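Pyrethroid hydrolase (Sphingobium faniae, PDB 5Y5R) hydrolyses pyrethroid insecticides, cleaving the carboxylic ester of compounds such as cypermethrin and permethrin into an alcohol and a cyclopropanecarboxylic acid. Local coordinates at residues T4-I9 with P24-R29; G11-G16 with L141-S146; H56-V61 with G81-W86; V224-S229 with Y234-R239. All coordinates share one frame; numbering follows the deposited sequence.

Contact 1 of 4, residues T4-I9 with P24-R29; sequences TDIILI and PLLEAR
Next to Ile6, which meets Leu26 across this contact, Asp5 OD2 is hydrogen-bonded to His34 NE2, a bond that ties strand 3-9 to the neighbouring strand 32-34; Arg32 NE of that strand adds only a weak, long ion pair. The contact itself is entirely apolar and made by methyl groups. Leu26, on the helix, reaches down with both branches of its fork: CD2 lies 4.2 Å from CD1 of Ile6, and CD1 lies 4.2 Å from CD2 of Leu8. One leucine therefore bridges two strand residues two positions apart, whose side chains emerge from the same face of the sheet. Ile6 gains its reach from an extended chain: CG1 is anti to the carbonyl carbon (chi1 -64°) and CD1 continues outward in a trans step (chi2 177°). It crosses the Leu26 side chain at about a right angle, so the two meet at their methyl ends instead of lying alongside. The backbones stay well apart, 8.3 Å between Ile6 CA and Leu26 CA, and the shared surface is a modest 114 Å². On the helix, Ala28 N is hydrogen-bonded to Pro24 O at 3.0 Å, a turn that spans Leu26. Leu26 also touches Ala245 of helix 237-249, while Arg29 forms salt bridges with Asp246 and Asp249 of that helix. Strand 3-9, helix 23-28 and strand 32-34 form a beta-alpha-beta crossover between adjacent parallel strands; Leu26 packs its helix on the sheet against Ile6 and Leu8 in this unit of the alpha/beta hydrolase fold.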
loop_
_atom_site.group_PDB
_atom_site.type_symbol
_atom_site.label_atom_id
_atom_site.label_comp_id
_atom_site.label_asym_id
_atom_site.label_seq_id
_atom_site.Cartn_x
_atom_site.Cartn_y
_atom_site.Cartn_z
ATOM N N THR A 4 8.404 -17.985 -0.122
ATOM C CA THR A 4 9.194 -17.977 1.107
ATOM C C THR A 4 9.064 -16.702 1.915
ATOM O O THR A 4 9.249 -16.725 3.139
ATOM C CB THR A 4 10.679 -18.153 0.756
ATOM O OG1 THR A 4 10.838 -19.289 -0.108
ATOM C CG2 THR A 4 11.543 -18.335 2.008
ATOM N N ASP A 5 8.781 -15.591 1.250
ATOM C CA ASP A 5 8.802 -14.283 1.866
ATOM C C ASP A 5 7.520 -13.548 1.524
ATOM O O ASP A 5 7.010 -13.669 0.406
ATOM C CB ASP A 5 9.984 -13.496 1.366
ATOM C CG ASP A 5 11.306 -14.108 1.782
ATOM O OD1 ASP A 5 11.637 -15.219 1.279
ATOM O OD2 ASP A 5 12.013 -13.466 2.590
ATOM N N ILE A 6 7.013 -12.786 2.486
ATOM C CA ILE A 6 5.911 -11.854 2.272
ATOM C C ILE A 6 6.420 -10.480 2.671
ATOM O O ILE A 6 6.972 -10.318 3.769
ATOM C CB ILE A 6 4.655 -12.232 3.087
ATOM C CG1 ILE A 6 4.088 -13.570 2.637
ATOM C CG2 ILE A 6 3.558 -11.184 2.961
ATOM C CD1 ILE A 6 2.887 -14.007 3.461
ATOM N N ILE A 7 6.227 -9.493 1.794
ATOM C CA ILE A 7 6.720 -8.137 2.025
ATOM C C ILE A 7 5.503 -7.214 2.096
ATOM O O ILE A 7 4.713 -7.160 1.145
ATOM C CB ILE A 7 7.705 -7.698 0.929
ATOM C CG1 ILE A 7 8.889 -8.674 0.826
ATOM C CG2 ILE A 7 8.155 -6.215 1.137
ATOM C CD1 ILE A 7 9.788 -8.458 -0.361
ATOM N N LEU A 8 5.294 -6.590 3.263
ATOM C CA LEU A 8 4.182 -5.667 3.510
ATOM C C LEU A 8 4.708 -4.245 3.401
ATOM O O LEU A 8 5.606 -3.853 4.173
ATOM C CB LEU A 8 3.562 -5.848 4.897
ATOM C CG LEU A 8 3.374 -7.289 5.395
ATOM C CD1 LEU A 8 2.848 -7.334 6.798
ATOM C CD2 LEU A 8 2.495 -8.049 4.385
ATOM N N ILE A 9 4.134 -3.466 2.486
ATOM C CA ILE A 9 4.610 -2.119 2.193
ATOM C C ILE A 9 3.566 -1.091 2.619
ATOM O O ILE A 9 2.422 -1.127 2.156
ATOM C CB ILE A 9 4.981 -1.985 0.712
ATOM C CG1 ILE A 9 6.158 -2.916 0.409
ATOM C CG2 ILE A 9 5.286 -0.523 0.394
ATOM C CD1 ILE A 9 6.423 -3.187 -1.046
ATOM N N PRO A 24 3.797 -11.211 13.114
ATOM C CA PRO A 24 3.893 -12.523 13.768
ATOM C C PRO A 24 2.832 -13.512 13.315
ATOM O O PRO A 24 3.118 -14.721 13.280
ATOM C CB PRO A 24 3.751 -12.179 15.257
ATOM C CG PRO A 24 3.027 -10.853 15.280
ATOM C CD PRO A 24 3.575 -10.135 14.106
ATOM N N LEU A 25 1.626 -13.045 12.949
ATOM C CA LEU A 25 0.587 -13.989 12.531
ATOM C C LEU A 25 0.963 -14.699 11.236
ATOM O O LEU A 25 0.762 -15.915 11.110
ATOM C CB LEU A 25 -0.757 -13.290 12.374
ATOM C CG LEU A 25 -1.246 -12.658 13.674
ATOM C CD1 LEU A 25 -2.523 -11.876 13.438
ATOM C CD2 LEU A 25 -1.386 -13.699 14.761
ATOM N N LEU A 26 1.520 -13.970 10.271
ATOM C CA LEU A 26 2.010 -14.602 9.045
ATOM C C LEU A 26 3.250 -15.461 9.317
ATOM O O LEU A 26 3.425 -16.518 8.693
ATOM C CB LEU A 26 2.289 -13.525 7.981
ATOM C CG LEU A 26 1.079 -12.733 7.449
ATOM C CD1 LEU A 26 1.493 -11.524 6.608
ATOM C CD2 LEU A 26 0.188 -13.616 6.629
ATOM N N GLU A 27 4.109 -15.041 10.252
ATOM C CA GLU A 27 5.258 -15.864 10.635
ATOM C C GLU A 27 4.824 -17.215 11.192
ATOM O O GLU A 27 5.551 -18.204 11.059
ATOM C CB GLU A 27 6.140 -15.106 11.628
ATOM C CG GLU A 27 6.986 -14.057 10.924
ATOM C CD GLU A 27 7.795 -13.160 11.843
ATOM O OE1 GLU A 27 7.465 -13.050 13.053
ATOM O OE2 GLU A 27 8.767 -12.548 11.323
ATOM N N ALA A 28 3.665 -17.275 11.844
ATOM C CA ALA A 28 3.130 -18.548 12.303
ATOM C C ALA A 28 2.684 -19.430 11.137
ATOM O O ALA A 28 2.658 -20.659 11.267
ATOM C CB ALA A 28 1.952 -18.308 13.255
ATOM N N ARG A 29 2.344 -18.833 9.990
ATOM C CA ARG A 29 2.016 -19.591 8.787
ATOM C C ARG A 29 3.256 -20.077 8.052
ATOM O O ARG A 29 3.151 -20.603 6.929
ATOM C CB ARG A 29 1.165 -18.732 7.841
ATOM C CG ARG A 29 -0.267 -18.545 8.252
ATOM C CD ARG A 29 -1.011 -19.828 7.929
ATOM N NE ARG A 29 -2.415 -19.594 7.613
ATOM C CZ ARG A 29 -2.946 -19.772 6.406
ATOM N NH1 ARG A 29 -4.227 -19.543 6.224
ATOM N NH2 ARG A 29 -2.196 -20.187 5.387
#

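Contact 2 of 4, residues G11-G16 with L141-S146; sequences GALNRG and LQADFS. With 8NL ((2-methyl-3-phenyl-phenyl)methyl (1~{S})-3-[(~{E})-2-chloranyl-3,3,3-tris(fluoranyl)prop-1-enyl]-2,2-dimethyl-cyclopropane-1-carboxylate), chain G.
Leu13 is the one side chain of the loop 11-16 that touches 141-146: CD2 lies 4.1 Å from Leu141 O, and CD1 lies 4.4 Å from Ala143 CB. The bound pyrethroid makes the closer contacts. Ala12 N donates a hydrogen bond of 3.3 Å to the ester carbonyl oxygen O1 of 8NL, consistent with an oxyanion-hole position, and Ser78 OG and His230 NE2 also bond the ligand. Leu13 CB and CD1 each lie 3.8 Å from the ring methyl C of 8NL, while Ala143 CB abuts the terminal phenyl ring, 3.5 Å from C11 of 8NL. Asn14 sets its amide beside the methylated ring; with an alanine here the C2 and C3 side of that ring is likely to lose its neighbour, leaving it room to shift. At its outer, solvent end the segment relaxes: the exposed Phe145 comes obliquely near C10 of 8NL, with Ala143 CB over one ring face, and Asp144 OD1 closes an Asx turn by accepting from Ser146 N at 3.0 Å. Strand 140-143 runs between strands 132-135 and 174-175 of the small antiparallel sheet; Ile132 touches Leu13, Leu141 and Ala143, and Leu151 of helix 148-155 packs on Ala143 and Phe145.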
loop_
_atom_site.group_PDB
_atom_site.type_symbol
_atom_site.label_atom_id
_atom_site.label_comp_id
_atom_site.label_asym_id
_atom_site.label_seq_id
_atom_site.Cartn_x
_atom_site.Cartn_y
_atom_site.Cartn_z
ATOM N N GLY A 11 1.756 2.732 3.275
ATOM C CA GLY A 11 1.316 3.853 2.440
ATOM C C GLY A 11 1.814 5.230 2.882
ATOM O O GLY A 11 2.745 5.366 3.682
ATOM N N ALA A 12 1.139 6.285 2.394
ATOM C CA ALA A 12 1.658 7.636 2.638
ATOM C C ALA A 12 1.744 7.990 4.124
ATOM O O ALA A 12 0.846 7.688 4.913
ATOM C CB ALA A 12 0.772 8.682 1.945
ATOM N N LEU A 13 2.819 8.694 4.500
ATOM C CA LEU A 13 3.039 9.171 5.865
ATOM C C LEU A 13 3.215 8.057 6.904
ATOM O O LEU A 13 3.261 8.357 8.113
ATOM C CB LEU A 13 1.868 10.061 6.313
ATOM C CG LEU A 13 1.843 11.436 5.667
ATOM C CD1 LEU A 13 0.571 12.166 6.036
ATOM C CD2 LEU A 13 3.025 12.195 6.157
ATOM N N ASN A 14 3.338 6.797 6.490
ATOM C CA ASN A 14 3.447 5.671 7.414
ATOM C C ASN A 14 4.853 5.060 7.382
ATOM O O ASN A 14 5.707 5.420 6.566
ATOM C CB ASN A 14 2.375 4.606 7.094
ATOM C CG ASN A 14 1.032 4.919 7.703
ATOM O OD1 ASN A 14 0.373 5.938 7.370
ATOM N ND2 ASN A 14 0.610 4.072 8.629
ATOM N N ARG A 15 5.093 4.104 8.292
ATOM C CA ARG A 15 6.320 3.318 8.347
ATOM C C ARG A 15 5.973 1.828 8.475
ATOM O O ARG A 15 4.847 1.471 8.814
ATOM C CB ARG A 15 7.204 3.769 9.529
ATOM C CG ARG A 15 7.459 5.294 9.590
ATOM C CD ARG A 15 8.374 5.665 10.775
ATOM N NE ARG A 15 9.677 5.008 10.714
ATOM C CZ ARG A 15 10.517 4.854 11.750
ATOM N NH1 ARG A 15 10.211 5.284 12.971
ATOM N NH2 ARG A 15 11.676 4.252 11.557
ATOM N N GLY A 16 6.968 0.950 8.258
ATOM C CA GLY A 16 6.697 -0.488 8.279
ATOM C C GLY A 16 6.086 -0.993 9.573
ATOM O O GLY A 16 5.280 -1.933 9.563
ATOM N N LEU A 141 3.864 16.467 1.194
ATOM C CA LEU A 141 2.518 16.479 1.737
ATOM C C LEU A 141 2.630 16.243 3.226
ATOM O O LEU A 141 3.439 15.425 3.671
ATOM C CB LEU A 141 1.622 15.403 1.124
ATOM C CG LEU A 141 1.319 15.386 -0.370
ATOM C CD1 LEU A 141 0.485 14.154 -0.662
ATOM C CD2 LEU A 141 0.591 16.602 -0.801
ATOM N N GLN A 142 1.805 16.944 3.985
ATOM C CA GLN A 142 1.845 16.913 5.436
ATOM C C GLN A 142 0.434 17.012 5.973
ATOM O O GLN A 142 -0.353 17.818 5.472
ATOM C CB GLN A 142 2.672 18.084 5.960
ATOM C CG GLN A 142 2.517 18.297 7.456
ATOM C CD GLN A 142 3.541 19.250 8.044
ATOM O OE1 GLN A 142 4.515 19.630 7.390
ATOM N NE2 GLN A 142 3.308 19.653 9.276
ATOM N N ALA A 143 0.138 16.259 7.032
ATOM C CA ALA A 143 -1.206 16.286 7.610
ATOM C C ALA A 143 -1.530 17.642 8.233
ATOM O O ALA A 143 -0.651 18.411 8.646
ATOM C CB ALA A 143 -1.376 15.181 8.654
ATOM N N ASP A 144 -2.808 17.963 8.248
ATOM C CA ASP A 144 -3.273 19.192 8.871
ATOM C C ASP A 144 -3.396 19.016 10.388
ATOM O O ASP A 144 -4.440 18.608 10.898
ATOM C CB ASP A 144 -4.592 19.595 8.237
ATOM C CG ASP A 144 -5.169 20.828 8.833
ATOM O OD1 ASP A 144 -4.495 21.473 9.675
ATOM O OD2 ASP A 144 -6.312 21.161 8.434
ATOM N N PHE A 145 -2.366 19.423 11.147
ATOM C CA PHE A 145 -2.450 19.164 12.583
ATOM C C PHE A 145 -3.362 20.122 13.322
ATOM O O PHE A 145 -3.602 19.918 14.514
ATOM C CB PHE A 145 -1.052 19.147 13.203
ATOM C CG PHE A 145 -0.247 17.992 12.727
ATOM C CD1 PHE A 145 -0.654 16.694 13.011
ATOM C CD2 PHE A 145 0.821 18.178 11.887
ATOM C CE1 PHE A 145 0.077 15.593 12.532
ATOM C CE2 PHE A 145 1.540 17.091 11.390
ATOM C CZ PHE A 145 1.163 15.796 11.714
ATOM N N SER A 146 -4.003 21.063 12.629
ATOM C CA SER A 146 -5.029 21.826 13.314
ATOM C C SER A 146 -6.289 21.005 13.584
ATOM O O SER A 146 -7.099 21.423 14.409
ATOM C CB SER A 146 -5.374 23.075 12.488
ATOM O OG SER A 146 -6.084 22.745 11.285
HETATM C C 8NL G . -1.804 9.200 5.855
HETATM C C8 8NL G . -1.072 9.775 9.804
HETATM C C9 8NL G . -0.750 10.935 10.503
HETATM C C10 8NL G . -1.492 12.093 10.316
HETATM C C11 8NL G . -2.551 12.027 9.414
HETATM C C12 8NL G . -2.859 10.854 8.726
HETATM C C13 8NL G . -2.347 6.402 4.790
HETATM O O 8NL G . -3.135 7.098 3.794
HETATM CL CL 8NL G . -5.200 11.583 -1.372
HETATM C C21 8NL G . -4.293 10.411 -0.412
HETATM C C22 8NL G . -3.300 10.949 0.590
HETATM F F2 8NL G . -3.811 10.794 1.798
HETATM F F1 8NL G . -2.120 10.364 0.519
HETATM F F 8NL G . -3.136 12.230 0.331
HETATM C C20 8NL G . -4.537 9.107 -0.553
HETATM C C16 8NL G . -3.759 8.070 0.226
HETATM C C17 8NL G . -4.528 6.761 0.069
HETATM C C18 8NL G . -3.512 6.265 -0.949
HETATM C C19 8NL G . -5.949 6.945 -0.485
HETATM C C15 8NL G . -4.268 7.364 1.480
HETATM C C14 8NL G . -3.083 6.878 2.319
HETATM O O1 8NL G . -2.096 6.383 1.771
HETATM C C2 8NL G . -2.476 6.831 6.261
HETATM C C3 8NL G . -2.843 5.831 7.152
HETATM C C4 8NL G . -2.996 6.073 8.517
HETATM C C5 8NL G . -2.737 7.340 9.032
HETATM C C6 8NL G . -2.367 8.382 8.190
HETATM C C1 8NL G . -2.224 8.120 6.797
HETATM C C7 8NL G . -2.112 9.705 8.893
#

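Contact 3 of 4, residues H56-V61 with G81-W86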
loop_
_atom_site.group_PDB
_atom_site.type_symbol
_atom_site.label_atom_id
_atom_site.label_comp_id
_atom_site.label_asym_id
_atom_site.label_seq_id
_atom_site.Cartn_x
_atom_site.Cartn_y
_atom_site.Cartn_z
ATOM N N HIS A 56 14.440 4.543 -6.624
ATOM C CA HIS A 56 15.021 4.938 -5.346
ATOM C C HIS A 56 14.060 4.697 -4.195
ATOM O O HIS A 56 14.459 4.194 -3.139
ATOM C CB HIS A 56 15.399 6.417 -5.388
ATOM C CG HIS A 56 16.118 6.882 -4.164
ATOM N ND1 HIS A 56 16.088 8.193 -3.742
ATOM C CD2 HIS A 56 16.895 6.216 -3.277
ATOM C CE1 HIS A 56 16.810 8.316 -2.642
ATOM N NE2 HIS A 56 17.311 7.129 -2.339
ATOM N N TYR A 57 12.798 5.126 -4.366
ATOM C CA TYR A 57 11.782 4.964 -3.325
ATOM C C TYR A 57 11.617 3.495 -2.937
ATOM O O TYR A 57 11.488 3.175 -1.752
ATOM C CB TYR A 57 10.434 5.536 -3.821
ATOM C CG TYR A 57 9.374 5.788 -2.755
ATOM C CD1 TYR A 57 9.640 6.615 -1.667
ATOM C CD2 TYR A 57 8.081 5.267 -2.871
ATOM C CE1 TYR A 57 8.702 6.848 -0.707
ATOM C CE2 TYR A 57 7.117 5.525 -1.888
ATOM C CZ TYR A 57 7.443 6.296 -0.812
ATOM O OH TYR A 57 6.487 6.583 0.147
ATOM N N THR A 58 11.620 2.593 -3.920
ATOM C CA THR A 58 11.282 1.195 -3.684
ATOM C C THR A 58 12.514 0.333 -3.427
ATOM O O THR A 58 12.394 -0.897 -3.314
ATOM C CB THR A 58 10.497 0.630 -4.874
ATOM O OG1 THR A 58 11.154 0.921 -6.118
ATOM C CG2 THR A 58 9.132 1.289 -4.930
ATOM N N ARG A 59 13.684 0.950 -3.284
ATOM C CA ARG A 59 14.916 0.166 -3.245
ATOM C C ARG A 59 15.059 -0.682 -1.981
ATOM O O ARG A 59 15.607 -1.791 -2.062
ATOM C CB ARG A 59 16.125 1.108 -3.416
ATOM C CG ARG A 59 17.473 0.412 -3.612
ATOM C CD ARG A 59 18.424 1.297 -4.408
ATOM N NE ARG A 59 18.879 2.510 -3.727
ATOM C CZ ARG A 59 19.306 3.596 -4.373
ATOM N NH1 ARG A 59 19.300 3.624 -5.713
ATOM N NH2 ARG A 59 19.718 4.661 -3.690
ATOM N N PRO A 60 14.532 -0.268 -0.825
ATOM C CA PRO A 60 14.533 -1.196 0.314
ATOM C C PRO A 60 13.813 -2.510 0.054
ATOM O O PRO A 60 14.168 -3.512 0.672
ATOM C CB PRO A 60 13.864 -0.385 1.428
ATOM C CG PRO A 60 14.174 1.020 1.099
ATOM C CD PRO A 60 14.230 1.113 -0.391
ATOM N N VAL A 61 12.789 -2.539 -0.799
ATOM C CA VAL A 61 12.139 -3.807 -1.120
ATOM C C VAL A 61 12.942 -4.587 -2.140
ATOM O O VAL A 61 13.138 -5.799 -1.990
ATOM C CB VAL A 61 10.714 -3.558 -1.625
ATOM C CG1 VAL A 61 10.100 -4.860 -2.155
ATOM C CG2 VAL A 61 9.891 -2.923 -0.519
ATOM N N GLY A 81 0.311 0.632 -3.049
ATOM C CA GLY A 81 0.082 -0.134 -4.268
ATOM C C GLY A 81 0.869 0.373 -5.458
ATOM O O GLY A 81 1.249 -0.412 -6.327
ATOM N N ALA A 82 1.129 1.692 -5.518
ATOM C CA ALA A 82 1.951 2.229 -6.603
ATOM C C ALA A 82 3.335 1.594 -6.593
ATOM O O ALA A 82 3.907 1.314 -7.651
ATOM C CB ALA A 82 2.056 3.755 -6.502
ATOM N N SER A 83 3.875 1.338 -5.405
ATOM C CA SER A 83 5.184 0.703 -5.284
ATOM C C SER A 83 5.169 -0.767 -5.737
ATOM O O SER A 83 6.124 -1.231 -6.374
ATOM C CB SER A 83 5.658 0.820 -3.839
ATOM O OG SER A 83 5.915 2.188 -3.533
ATOM N N ILE A 84 4.142 -1.539 -5.361
ATOM C CA ILE A 84 4.175 -2.966 -5.699
ATOM C C ILE A 84 3.977 -3.160 -7.191
ATOM O O ILE A 84 4.442 -4.153 -7.749
ATOM C CB ILE A 84 3.154 -3.816 -4.906
ATOM C CG1 ILE A 84 1.755 -3.716 -5.514
ATOM C CG2 ILE A 84 3.156 -3.473 -3.435
ATOM C CD1 ILE A 84 0.797 -4.739 -4.941
ATOM N N SER A 85 3.215 -2.270 -7.847
ATOM C CA SER A 85 3.128 -2.306 -9.300
ATOM C C SER A 85 4.474 -1.960 -9.946
ATOM O O SER A 85 4.888 -2.566 -10.941
ATOM C CB SER A 85 2.032 -1.342 -9.762
ATOM O OG SER A 85 0.763 -1.710 -9.244
ATOM N N TRP A 86 5.150 -0.934 -9.436
ATOM C CA TRP A 86 6.444 -0.592 -10.004
ATOM C C TRP A 86 7.437 -1.733 -9.806
ATOM O O TRP A 86 8.119 -2.148 -10.747
ATOM C CB TRP A 86 6.946 0.711 -9.384
ATOM C CG TRP A 86 8.076 1.313 -10.136
ATOM C CD1 TRP A 86 8.019 2.339 -11.025
ATOM C CD2 TRP A 86 9.455 0.934 -10.044
ATOM N NE1 TRP A 86 9.276 2.622 -11.505
ATOM C CE2 TRP A 86 10.173 1.764 -10.917
ATOM C CE3 TRP A 86 10.149 -0.037 -9.313
ATOM C CZ2 TRP A 86 11.549 1.655 -11.078
ATOM C CZ3 TRP A 86 11.527 -0.136 -9.470
ATOM C CH2 TRP A 86 12.201 0.702 -10.349
#
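Thr58 wedges between Ser83 and Trp86, and its first torsion (chi1 50°) gives each branch a separate partner. OG1 sits in the crowded position between backbone N and carbonyl carbon, hydrogen-bonded to Met54 O one turn back, and lies 3.5 Å from CE3 of Trp86. The methyl CG2, anti to the carbonyl carbon, faces helix 80-90, 3.6 Å from Ser83 OG. A glycine in place of Thr58 would probably leave Met54 O without its hydroxyl mate and open a gap between Ser83 and the indole. Trp86 swings its indole toward Thr58 with CG anti to the backbone N (chi1 -165°), so that the benzo part of the ring system comes obliquely to the hydroxyl. Tyr57 likewise throws its ring out anti to N, bringing CD2 within 3.8 Å of Ser83 OG while its hydroxyl goes on to bond His41 and Gln174. Thr58 occupies the break between helices 54-57 and 59-67, at the N-cap position of the second, though its side chain makes no capping bond. Against this break packs helix 80-90, which leaves the probable nucleophile elbow (Gly76, Ser78, Gly80), the strand-turn-helix feature of the alpha/beta hydrolase fold.

Contact 4 of 4, residues V224-S229 with Y234-R239; sequences VSLPAS and YSMPER. With SO4 (sulfate ion), chain H.
Met236, present as selenomethionine, hooks its side chain against the 226-228 bend. CG lies between backbone N and carbonyl carbon (chi1 40°) and the chain bends about the CG-SE bond (chi3 78°), which brings SE and CE against Pro227 and Ala228. SE approaches the proline ring at CD, 3.7 Å away, the two side chains crossing at a slant. The terminal methyl CE meets Pro227 O at 3.4 Å and Ala228 CB at 3.8 Å. Leu226 adds its CB, 4.1 Å from SE. Ala228 CB also faces Ser235 OG, whose polar partner is Asp158 OD1. On its other flank Met236 CE lies 3.7 Å above one face of the Arg239 guanidinium, offset toward the rim, while the edge of that group is turned to a sulfate ion, probably from the crystallisation liquor. Two fairly straight bonds hold this edge: NE of Arg239 to sulfate O2 at 2.9 Å, and NH2 of Arg239 to sulfate O3 at 2.8 Å. The backbone N atoms of Glu238 and Arg239 donate to the ion as well, as expected at the positive start of helix 237-249. Pro227, centre of an inverse gamma turn, directly follows strand 222-226, the edge strand of the parallel sheet beside strand 194-199; the turn leads on to His230, probably of the charge relay system, and helix 237-249 packs against Leu25 of helix 23-28.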
loop_
_atom_site.group_PDB
_atom_site.type_symbol
_atom_site.label_atom_id
_atom_site.label_comp_id
_atom_site.label_asym_id
_atom_site.label_seq_id
_atom_site.Cartn_x
_atom_site.Cartn_y
_atom_site.Cartn_z
ATOM N N VAL A 224 -11.259 -10.042 -2.199
ATOM C CA VAL A 224 -11.908 -10.380 -0.941
ATOM C C VAL A 224 -12.271 -9.082 -0.232
ATOM O O VAL A 224 -11.600 -8.052 -0.371
ATOM C CB VAL A 224 -11.067 -11.330 -0.048
ATOM C CG1 VAL A 224 -10.526 -12.476 -0.867
ATOM C CG2 VAL A 224 -9.923 -10.610 0.574
ATOM N N SER A 225 -13.385 -9.113 0.472
ATOM C CA SER A 225 -13.938 -7.926 1.109
ATOM C C SER A 225 -13.819 -8.058 2.616
ATOM O O SER A 225 -14.159 -9.105 3.171
ATOM C CB SER A 225 -15.412 -7.750 0.731
ATOM O OG SER A 225 -15.550 -7.581 -0.660
ATOM N N LEU A 226 -13.339 -6.995 3.272
ATOM C CA LEU A 226 -13.252 -6.935 4.718
ATOM C C LEU A 226 -14.164 -5.829 5.223
ATOM O O LEU A 226 -14.255 -4.778 4.578
ATOM C CB LEU A 226 -11.825 -6.631 5.168
ATOM C CG LEU A 226 -10.680 -7.563 4.833
ATOM C CD1 LEU A 226 -9.423 -6.974 5.490
ATOM C CD2 LEU A 226 -10.954 -8.988 5.307
ATOM N N PRO A 227 -14.893 -6.037 6.410
ATOM C CA PRO A 227 -15.777 -4.998 6.973
ATOM C C PRO A 227 -15.035 -3.978 7.844
ATOM O O PRO A 227 -15.351 -3.790 9.018
ATOM C CB PRO A 227 -16.764 -5.834 7.789
ATOM C CG PRO A 227 -15.924 -7.007 8.267
ATOM C CD PRO A 227 -14.879 -7.264 7.226
ATOM N N ALA A 228 -14.059 -3.281 7.254
ATOM C CA ALA A 228 -13.152 -2.397 7.988
ATOM C C ALA A 228 -13.059 -1.015 7.331
ATOM O O ALA A 228 -13.335 -0.855 6.144
ATOM C CB ALA A 228 -11.760 -3.001 8.055
ATOM N N SER A 229 -12.594 -0.021 8.092
ATOM C CA SER A 229 -12.300 1.264 7.463
ATOM C C SER A 229 -10.854 1.261 7.001
ATOM O O SER A 229 -10.344 0.204 6.620
ATOM C CB SER A 229 -12.599 2.468 8.366
ATOM O OG SER A 229 -12.021 2.374 9.645
ATOM N N TYR A 234 -4.922 -2.636 11.675
ATOM C CA TYR A 234 -5.198 -2.317 13.071
ATOM C C TYR A 234 -6.435 -3.025 13.613
ATOM O O TYR A 234 -6.449 -3.431 14.773
ATOM C CB TYR A 234 -5.367 -0.814 13.265
ATOM C CG TYR A 234 -4.119 0.033 13.154
ATOM C CD1 TYR A 234 -2.842 -0.484 13.392
ATOM C CD2 TYR A 234 -4.234 1.385 12.802
ATOM C CE1 TYR A 234 -1.688 0.347 13.269
ATOM C CE2 TYR A 234 -3.134 2.203 12.693
ATOM C CZ TYR A 234 -1.879 1.719 12.916
ATOM O OH TYR A 234 -0.845 2.608 12.755
ATOM N N SER A 235 -7.520 -3.122 12.845
ATOM C CA SER A 235 -8.762 -3.589 13.455
ATOM C C SER A 235 -9.006 -5.082 13.313
ATOM O O SER A 235 -9.689 -5.640 14.170
ATOM C CB SER A 235 -9.974 -2.833 12.907
ATOM O OG SER A 235 -9.989 -2.906 11.518
HETATM N N MSE A 236 -8.491 -5.747 12.276
HETATM C CA MSE A 236 -8.654 -7.213 12.197
HETATM C C MSE A 236 -7.428 -7.918 11.625
HETATM O O MSE A 236 -7.492 -8.554 10.569
HETATM C CB MSE A 236 -9.891 -7.547 11.359
HETATM C CG MSE A 236 -10.008 -6.639 10.151
HETATM SE SE MSE A 236 -11.754 -6.818 9.235
HETATM C CE MSE A 236 -12.911 -5.800 10.347
ATOM N N PRO A 237 -6.311 -7.817 12.339
ATOM C CA PRO A 237 -5.078 -8.458 11.857
ATOM C C PRO A 237 -5.231 -9.941 11.584
ATOM O O PRO A 237 -4.613 -10.447 10.642
ATOM C CB PRO A 237 -4.083 -8.224 13.012
ATOM C CG PRO A 237 -4.950 -8.021 14.211
ATOM C CD PRO A 237 -6.168 -7.280 13.702
ATOM N N GLU A 238 -6.024 -10.643 12.400
ATOM C CA GLU A 238 -6.208 -12.092 12.250
ATOM C C GLU A 238 -6.893 -12.430 10.927
ATOM O O GLU A 238 -6.393 -13.248 10.144
ATOM C CB GLU A 238 -7.041 -12.608 13.418
ATOM C CG GLU A 238 -6.359 -12.673 14.787
ATOM C CD GLU A 238 -5.479 -13.898 14.957
ATOM O OE1 GLU A 238 -5.273 -14.634 13.963
ATOM O OE2 GLU A 238 -5.005 -14.140 16.096
ATOM N N ARG A 239 -8.034 -11.781 10.652
ATOM C CA ARG A 239 -8.746 -12.019 9.403
ATOM C C ARG A 239 -7.911 -11.575 8.218
ATOM O O ARG A 239 -7.915 -12.221 7.160
ATOM C CB ARG A 239 -10.084 -11.271 9.395
ATOM C CG ARG A 239 -11.156 -11.921 10.283
ATOM C CD ARG A 239 -12.399 -11.069 10.535
ATOM N NE ARG A 239 -12.192 -10.140 11.654
ATOM C CZ ARG A 239 -13.115 -9.304 12.153
ATOM N NH1 ARG A 239 -14.354 -9.282 11.674
ATOM N NH2 ARG A 239 -12.798 -8.487 13.159
HETATM S S SO4 H . -9.479 -10.235 14.149
HETATM O O1 SO4 H . -8.127 -9.781 14.459
HETATM O O2 SO4 H . -9.536 -10.600 12.725
HETATM O O3 SO4 H . -10.408 -9.178 14.516
HETATM O O4 SO4 H . -9.811 -11.428 14.942
#

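Overall arrangement
All four contacts belong to one alpha/beta hydrolase domain. Contacts 1 and 4 are both attached to the six-stranded parallel sheet, about 16 Å between centres, and meet where Leu25 packs on Pro237 and Glu238. Contact 3 sits on the other face, its centre about 18 Å from that of contact 1, linked through Ile7 and Ile9 with Val61, and about 24 Å from that of contact 4, across the chain's centre. Along the chain, 11-16 follows strand 3-9, contact 3 falls between the segments of contact 2, and contact 4 comes last. Contact 2 joins a sheet-end loop to 141-146 around the ligand, contacts 1 and 3 pack helices on the sheet's two faces, and contact 4 lies at its edge.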